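Local atomic coordinates of uncharacterized HTH-type transcriptional regulator Rv2887 (Mycobacterium tuberculosis, PDB entry 5HSM), a protein that represses transcription of the methyltransferase gene htm and several other genes as a homodimer that binds promoter DNA, and also binds salicylate and para-aminosalicylic acid. Residues 53-56 against 57-60; 90-93 against 94-98; 141-144 against 145-148. All blocks are in the same frame, centred on the assembly; numbering follows the deposited sequence.

How the contacts relate
Contacts 1 and 2 pack against each other inside the DNA-binding part of the chain, their centres about 10 Å apart. The capping box of contact 1 starts helix 56-67, and its Glu58 makes the closest approach to contact 2: OE2 of Glu58 lies 3.3 Å from CD of Lys93, while the backbone around Glu58 meets Val90 and Leu94. Contact 3 repeats the capping box at the start of helix 144-157, with glutamine in place of glutamate; its centre is about 29 Å from that of contact 1 and 39 Å from that of contact 2. Contacts 1 and 3 both touch the second subunit. Salicylate-binding Arg63 lies nearest contact 1, its side chain about 4 Å from that of Phe59.

Contact 1. Residues 53-56 against 57-60; sequences GLTL and PEFV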
loop_
_atom_site.group_PDB
_atom_site.type_symbol
_atom_site.label_atom_id
_atom_site.label_comp_id
_atom_site.label_asym_id
_atom_site.label_seq_id
_atom_site.Cartn_x
_atom_site.Cartn_y
_atom_site.Cartn_z
ATOM N N GLY A 53 4.146 -3.312 22.321
ATOM C CA GLY A 53 5.503 -2.891 22.010
ATOM C C GLY A 53 5.891 -3.162 20.562
ATOM O O GLY A 53 7.067 -3.321 20.242
ATOM N N LEU A 54 4.897 -3.211 19.682
ATOM C CA LEU A 54 5.138 -3.502 18.270
ATOM C C LEU A 54 4.687 -2.377 17.365
ATOM O O LEU A 54 3.616 -1.806 17.572
ATOM C CB LEU A 54 4.403 -4.779 17.855
ATOM C CG LEU A 54 4.861 -6.112 18.428
ATOM C CD1 LEU A 54 3.869 -7.175 18.079
ATOM C CD2 LEU A 54 6.199 -6.436 17.821
ATOM N N THR A 55 5.506 -2.070 16.363
ATOM C CA THR A 55 5.066 -1.276 15.231
ATOM C C THR A 55 4.462 -2.192 14.189
ATOM O O THR A 55 4.617 -3.410 14.249
ATOM C CB THR A 55 6.222 -0.501 14.594
ATOM O OG1 THR A 55 7.138 -1.434 14.006
ATOM C CG2 THR A 55 6.946 0.328 15.648
ATOM N N LEU A 56 3.781 -1.613 13.217
ATOM C CA LEU A 56 3.218 -2.424 12.146
ATOM C C LEU A 56 4.289 -3.229 11.366
ATOM O O LEU A 56 4.114 -4.430 11.145
ATOM C CB LEU A 56 2.396 -1.528 11.211
ATOM C CG LEU A 56 1.424 -2.221 10.264
ATOM C CD1 LEU A 56 0.643 -3.237 11.038
ATOM C CD2 LEU A 56 0.479 -1.200 9.662
ATOM N N PRO A 57 5.406 -2.591 10.956
ATOM C CA PRO A 57 6.418 -3.396 10.251
ATOM C C PRO A 57 7.036 -4.517 11.106
ATOM O O PRO A 57 7.342 -5.614 10.603
ATOM C CB PRO A 57 7.481 -2.359 9.876
ATOM C CG PRO A 57 6.747 -1.060 9.841
ATOM C CD PRO A 57 5.751 -1.153 10.941
ATOM N N GLU A 58 7.214 -4.249 12.396
ATOM C CA GLU A 58 7.680 -5.278 13.322
ATOM C C GLU A 58 6.710 -6.442 13.382
ATOM O O GLU A 58 7.123 -7.608 13.349
ATOM C CB GLU A 58 7.892 -4.686 14.728
ATOM C CG GLU A 58 9.139 -3.829 14.801
ATOM C CD GLU A 58 9.196 -2.937 16.037
ATOM O OE1 GLU A 58 8.297 -3.031 16.901
ATOM O OE2 GLU A 58 10.152 -2.136 16.127
ATOM N N PHE A 59 5.417 -6.136 13.471
ATOM C CA PHE A 59 4.419 -7.194 13.457
ATOM C C PHE A 59 4.452 -8.003 12.155
ATOM O O PHE A 59 4.389 -9.227 12.180
ATOM C CB PHE A 59 3.017 -6.639 13.657
ATOM C CG PHE A 59 1.958 -7.662 13.427
ATOM C CD1 PHE A 59 1.862 -8.771 14.259
ATOM C CD2 PHE A 59 1.087 -7.550 12.361
ATOM C CE1 PHE A 59 0.896 -9.742 14.033
ATOM C CE2 PHE A 59 0.119 -8.509 12.126
ATOM C CZ PHE A 59 0.019 -9.605 12.968
ATOM N N VAL A 60 4.543 -7.320 11.022
ATOM C CA VAL A 60 4.607 -8.017 9.730
ATOM C C VAL A 60 5.799 -8.996 9.684
ATOM O O VAL A 60 5.647 -10.175 9.301
ATOM C CB VAL A 60 4.675 -7.002 8.577
ATOM C CG1 VAL A 60 4.967 -7.693 7.255
ATOM C CG2 VAL A 60 3.345 -6.231 8.484
#
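The Glu58 carboxylate is the flat group that works across this contact: Thr55 N comes to OE1 from above the carboxylate plane, 54° out of it, and the bond is 3.0 Å long with an N-H...O angle of 167°. CG2 of Thr55 and CA of Leu54 lie against the same oxygen. In return, Glu58 N donates to Thr55 OG1 at 3.2 Å. OG1 can accept there because chi1 of 66° sets it between the backbone N and the carbonyl carbon of Thr55. The two reciprocal bonds make a capping box, with Thr55 as N-cap of helix 56-67. Following the box along the chain, Phe59 N bonds to Thr55 O and Val60 N to Leu56 O, both at 2.9 Å. Pro57, with no N-H to give, sits in the first turn, where no helical acceptor is required. CD2 of Leu54 rests on Glu58 CB at 3.9 Å. Leu56 packs on helix 29-49 and Ala25 of the second subunit; Phe59 packs on helices 29-49 and 118-139, beside salicylate-binding Arg63 on its own helix. Chemically, the box gives two N-H groups at the helix start side-chain acceptors, and the negative carboxylate probably interacts favourably with the helix dipole.

Contact 2. Residues 90-93 against 94-98; sequences VLRK and LEDAG
The carbonyl oxygen of Arg92 accepts from Asp96 N at 2.9 Å, a routine helical bond, and the side chain of Asp96 folds back over this same turn. The carboxylates of Asp96 and Glu95 meet the Arg92 guanidinium in different ways. OD1 of Asp96 sits over the centre of one guanidinium face, 3.4 Å from CZ of Arg92, a salt bridge of charges only, with no N-H aimed at OD1. OE1 of Glu95 lies instead at the edge, in the guanidinium plane, where NH1 gives it a weak hydrogen bond of 3.5 Å within a second salt bridge. Arg92 links both acids into a salt-bridge network because its CG stands anti to the backbone N and the chain then bends at chi2 (58°). Both carboxylates stand steeply, more than 70°, to the guanidinium plane. Round the helix, CG1 of Val90 and CD1 of Leu94 lie side by side at 4.1 Å, and both residues pack on Cys61 of helix 56-67. Ala97 N to Lys93 O, 3.2 Å and bent to 135°, is the last helical bond of this kind. The chain leaves the helix at Gly98 with positive phi, and Gly98 N to Glu95 O (2.8 Å) is one of the bonds back into the last turn that make a Schellman motif, closing helix 84-96, the recognition helix expected in the winged helix-turn-helix of MarR proteins.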
loop_
_atom_site.group_PDB
_atom_site.type_symbol
_atom_site.label_atom_id
_atom_site.label_comp_id
_atom_site.label_asym_id
_atom_site.label_seq_id
_atom_site.Cartn_x
_atom_site.Cartn_y
_atom_site.Cartn_z
ATOM N N VAL A 90 14.125 -3.543 11.603
ATOM C CA VAL A 90 12.982 -4.195 12.227
ATOM C C VAL A 90 13.429 -5.419 13.024
ATOM O O VAL A 90 13.024 -5.625 14.178
ATOM C CB VAL A 90 11.932 -4.604 11.165
ATOM C CG1 VAL A 90 10.931 -5.565 11.755
ATOM C CG2 VAL A 90 11.226 -3.367 10.615
ATOM N N LEU A 91 14.283 -6.225 12.404
ATOM C CA LEU A 91 14.827 -7.407 13.036
ATOM C C LEU A 91 15.653 -7.077 14.278
ATOM O O LEU A 91 15.598 -7.793 15.266
ATOM C CB LEU A 91 15.682 -8.185 12.037
ATOM C CG LEU A 91 14.892 -9.009 11.022
ATOM C CD1 LEU A 91 15.841 -9.562 9.978
ATOM C CD2 LEU A 91 14.165 -10.143 11.736
ATOM N N ARG A 92 16.428 -6.001 14.222
ATOM C CA ARG A 92 17.214 -5.578 15.379
ATOM C C ARG A 92 16.289 -5.207 16.532
ATOM O O ARG A 92 16.488 -5.650 17.667
ATOM C CB ARG A 92 18.128 -4.401 15.023
ATOM C CG ARG A 92 18.957 -3.875 16.190
ATOM C CD ARG A 92 19.828 -4.971 16.796
ATOM N NE ARG A 92 20.655 -4.479 17.896
ATOM C CZ ARG A 92 21.265 -5.263 18.781
ATOM N NH1 ARG A 92 21.140 -6.583 18.702
ATOM N NH2 ARG A 92 21.998 -4.727 19.747
ATOM N N LYS A 93 15.267 -4.404 16.248
ATOM C CA LYS A 93 14.333 -4.027 17.306
ATOM C C LYS A 93 13.602 -5.245 17.887
ATOM O O LYS A 93 13.354 -5.302 19.095
ATOM C CB LYS A 93 13.331 -2.994 16.796
ATOM C CG LYS A 93 13.932 -1.606 16.668
ATOM C CD LYS A 93 13.080 -0.695 15.803
ATOM C CE LYS A 93 13.845 0.569 15.430
ATOM N NZ LYS A 93 15.003 0.812 16.337
ATOM N N LEU A 94 13.282 -6.225 17.045
ATOM C CA LEU A 94 12.644 -7.443 17.548
ATOM C C LEU A 94 13.600 -8.293 18.388
ATOM O O LEU A 94 13.177 -8.918 19.365
ATOM C CB LEU A 94 12.079 -8.270 16.394
ATOM C CG LEU A 94 10.805 -7.715 15.752
ATOM C CD1 LEU A 94 10.432 -8.510 14.509
ATOM C CD2 LEU A 94 9.673 -7.757 16.747
ATOM N N GLU A 95 14.878 -8.318 18.018
ATOM C CA GLU A 95 15.876 -9.013 18.829
ATOM C C GLU A 95 15.957 -8.335 20.189
ATOM O O GLU A 95 15.984 -8.997 21.230
ATOM C CB GLU A 95 17.252 -9.009 18.159
ATOM C CG GLU A 95 17.337 -9.814 16.873
ATOM C CD GLU A 95 18.576 -9.476 16.063
ATOM O OE1 GLU A 95 19.472 -8.799 16.612
ATOM O OE2 GLU A 95 18.649 -9.878 14.880
ATOM N N ASP A 96 15.979 -7.006 20.170
ATOM C CA ASP A 96 16.040 -6.215 21.396
ATOM C C ASP A 96 14.914 -6.547 22.367
ATOM O O ASP A 96 15.090 -6.468 23.590
ATOM C CB ASP A 96 15.995 -4.713 21.081
ATOM C CG ASP A 96 17.255 -4.216 20.414
ATOM O OD1 ASP A 96 18.231 -4.987 20.346
ATOM O OD2 ASP A 96 17.286 -3.031 20.005
ATOM N N ALA A 97 13.751 -6.880 21.819
ATOM C CA ALA A 97 12.584 -7.199 22.633
ATOM C C ALA A 97 12.546 -8.678 23.015
ATOM O O ALA A 97 11.612 -9.126 23.677
ATOM C CB ALA A 97 11.308 -6.808 21.900
ATOM N N GLY A 98 13.562 -9.429 22.595
ATOM C CA GLY A 98 13.664 -10.845 22.921
ATOM C C GLY A 98 12.678 -11.721 22.168
ATOM O O GLY A 98 12.421 -12.873 22.550
#

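Contact 3. Residues 141-144 against 145-148; sequences RLTA and PQQR. With SO4 (sulfate ion), chain B.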
loop_
_atom_site.group_PDB
_atom_site.type_symbol
_atom_site.label_atom_id
_atom_site.label_comp_id
_atom_site.label_asym_id
_atom_site.label_seq_id
_atom_site.Cartn_x
_atom_site.Cartn_y
_atom_site.Cartn_z
ATOM N N ARG A 141 -18.403 -0.238 12.353
ATOM C CA ARG A 141 -18.957 1.079 12.041
ATOM C C ARG A 141 -20.215 0.926 11.195
ATOM O O ARG A 141 -21.054 1.815 11.144
ATOM C CB ARG A 141 -17.940 1.940 11.293
ATOM C CG ARG A 141 -16.751 2.412 12.117
ATOM C CD ARG A 141 -15.791 3.196 11.225
ATOM N NE ARG A 141 -14.732 3.835 12.002
ATOM C CZ ARG A 141 -13.976 4.832 11.555
ATOM N NH1 ARG A 141 -14.172 5.320 10.340
ATOM N NH2 ARG A 141 -13.038 5.361 12.331
ATOM N N LEU A 142 -20.327 -0.205 10.509
ATOM C CA LEU A 142 -21.510 -0.513 9.724
ATOM C C LEU A 142 -22.433 -1.441 10.503
ATOM O O LEU A 142 -21.974 -2.238 11.321
ATOM C CB LEU A 142 -21.113 -1.174 8.396
ATOM C CG LEU A 142 -20.184 -0.452 7.419
ATOM C CD1 LEU A 142 -19.859 -1.364 6.235
ATOM C CD2 LEU A 142 -20.845 0.829 6.921
ATOM N N THR A 143 -23.732 -1.360 10.233
ATOM C CA THR A 143 -24.685 -2.309 10.807
ATOM C C THR A 143 -24.383 -3.713 10.283
ATOM O O THR A 143 -23.732 -3.854 9.252
ATOM C CB THR A 143 -26.130 -1.935 10.458
ATOM O OG1 THR A 143 -26.393 -2.292 9.095
ATOM C CG2 THR A 143 -26.353 -0.443 10.626
ATOM N N ALA A 144 -24.851 -4.749 10.975
ATOM C CA ALA A 144 -24.609 -6.130 10.527
ATOM C C ALA A 144 -25.047 -6.416 9.068
ATOM O O ALA A 144 -24.256 -6.979 8.283
ATOM C CB ALA A 144 -25.282 -7.116 11.483
ATOM N N PRO A 145 -26.290 -6.034 8.688
ATOM C CA PRO A 145 -26.663 -6.252 7.282
ATOM C C PRO A 145 -25.769 -5.479 6.323
ATOM O O PRO A 145 -25.420 -5.987 5.243
ATOM C CB PRO A 145 -28.105 -5.732 7.207
ATOM C CG PRO A 145 -28.601 -5.772 8.603
ATOM C CD PRO A 145 -27.415 -5.479 9.464
ATOM N N GLN A 146 -25.416 -4.257 6.705
ATOM C CA GLN A 146 -24.522 -3.447 5.891
ATOM C C GLN A 146 -23.167 -4.130 5.744
ATOM O O GLN A 146 -22.569 -4.101 4.674
ATOM C CB GLN A 146 -24.335 -2.054 6.492
ATOM C CG GLN A 146 -25.493 -1.104 6.224
ATOM C CD GLN A 146 -25.326 0.194 6.970
ATOM O OE1 GLN A 146 -24.522 0.288 7.900
ATOM N NE2 GLN A 146 -26.095 1.207 6.578
ATOM N N GLN A 147 -22.676 -4.730 6.821
ATOM C CA GLN A 147 -21.408 -5.464 6.767
ATOM C C GLN A 147 -21.469 -6.627 5.790
ATOM O O GLN A 147 -20.519 -6.856 5.030
ATOM C CB GLN A 147 -21.023 -5.991 8.145
ATOM C CG GLN A 147 -20.693 -4.915 9.158
ATOM C CD GLN A 147 -20.420 -5.502 10.528
ATOM O OE1 GLN A 147 -19.864 -6.595 10.640
ATOM N NE2 GLN A 147 -20.836 -4.794 11.576
ATOM N N ARG A 148 -22.572 -7.372 5.810
ATOM C CA ARG A 148 -22.686 -8.500 4.879
ATOM C C ARG A 148 -22.711 -7.989 3.432
ATOM O O ARG A 148 -21.991 -8.492 2.547
ATOM C CB ARG A 148 -23.934 -9.334 5.180
ATOM C CG ARG A 148 -23.922 -9.996 6.559
ATOM C CD ARG A 148 -25.079 -10.995 6.730
ATOM N NE ARG A 148 -26.400 -10.374 6.601
ATOM C CZ ARG A 148 -27.106 -9.877 7.616
ATOM N NH1 ARG A 148 -26.629 -9.920 8.855
ATOM N NH2 ARG A 148 -28.296 -9.332 7.393
HETATM S S SO4 B . -28.444 -10.312 3.701
HETATM O O1 SO4 B . -27.020 -10.077 3.920
HETATM O O2 SO4 B . -29.208 -9.763 4.819
HETATM O O3 SO4 B . -28.870 -9.661 2.464
HETATM O O4 SO4 B . -28.677 -11.753 3.611
#
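Leu142 and Thr143 run extended at the end of the loop after helix 118-139, and the chain turns helical at Ala144 and Pro145, making Thr143 the N-cap of helix 144-157 and half of a capping box. Gln147 N bonds to Thr143 O at 2.8 Å and Arg148 N to Ala144 O at 3.0 Å. The other half of the box is Gln146, which donates its backbone N to Thr143 OG1 (3.2 Å) and accepts Thr143 N at its amide OE1 (3.0 Å). That donor is tilted 28° from the carbonyl plane of the Gln146 amide, and CG2 of Thr143 lies against the same oxygen. Gln147 adds a third clasp: its extended chain carries NE2 back to Leu142 O, 2.8 Å away and nearly straight at 174°. The acceptor lies in the Gln147 amide plane, yet NE2 stands 37° above the Leu142 carbonyl plane. Meanwhile, Leu142 crosses Gln146 at about a right angle and packs on Leu157 of the second subunit. Arg148 bends at chi3, bringing one guanidinium face over Ala144 O and Pro145 CA. At its edge is a sulfate, probably from the crystallisation liquor and also held by Arg152; Arg148 NE donates to O1 and NH2 to O2, each at 2.8 Å.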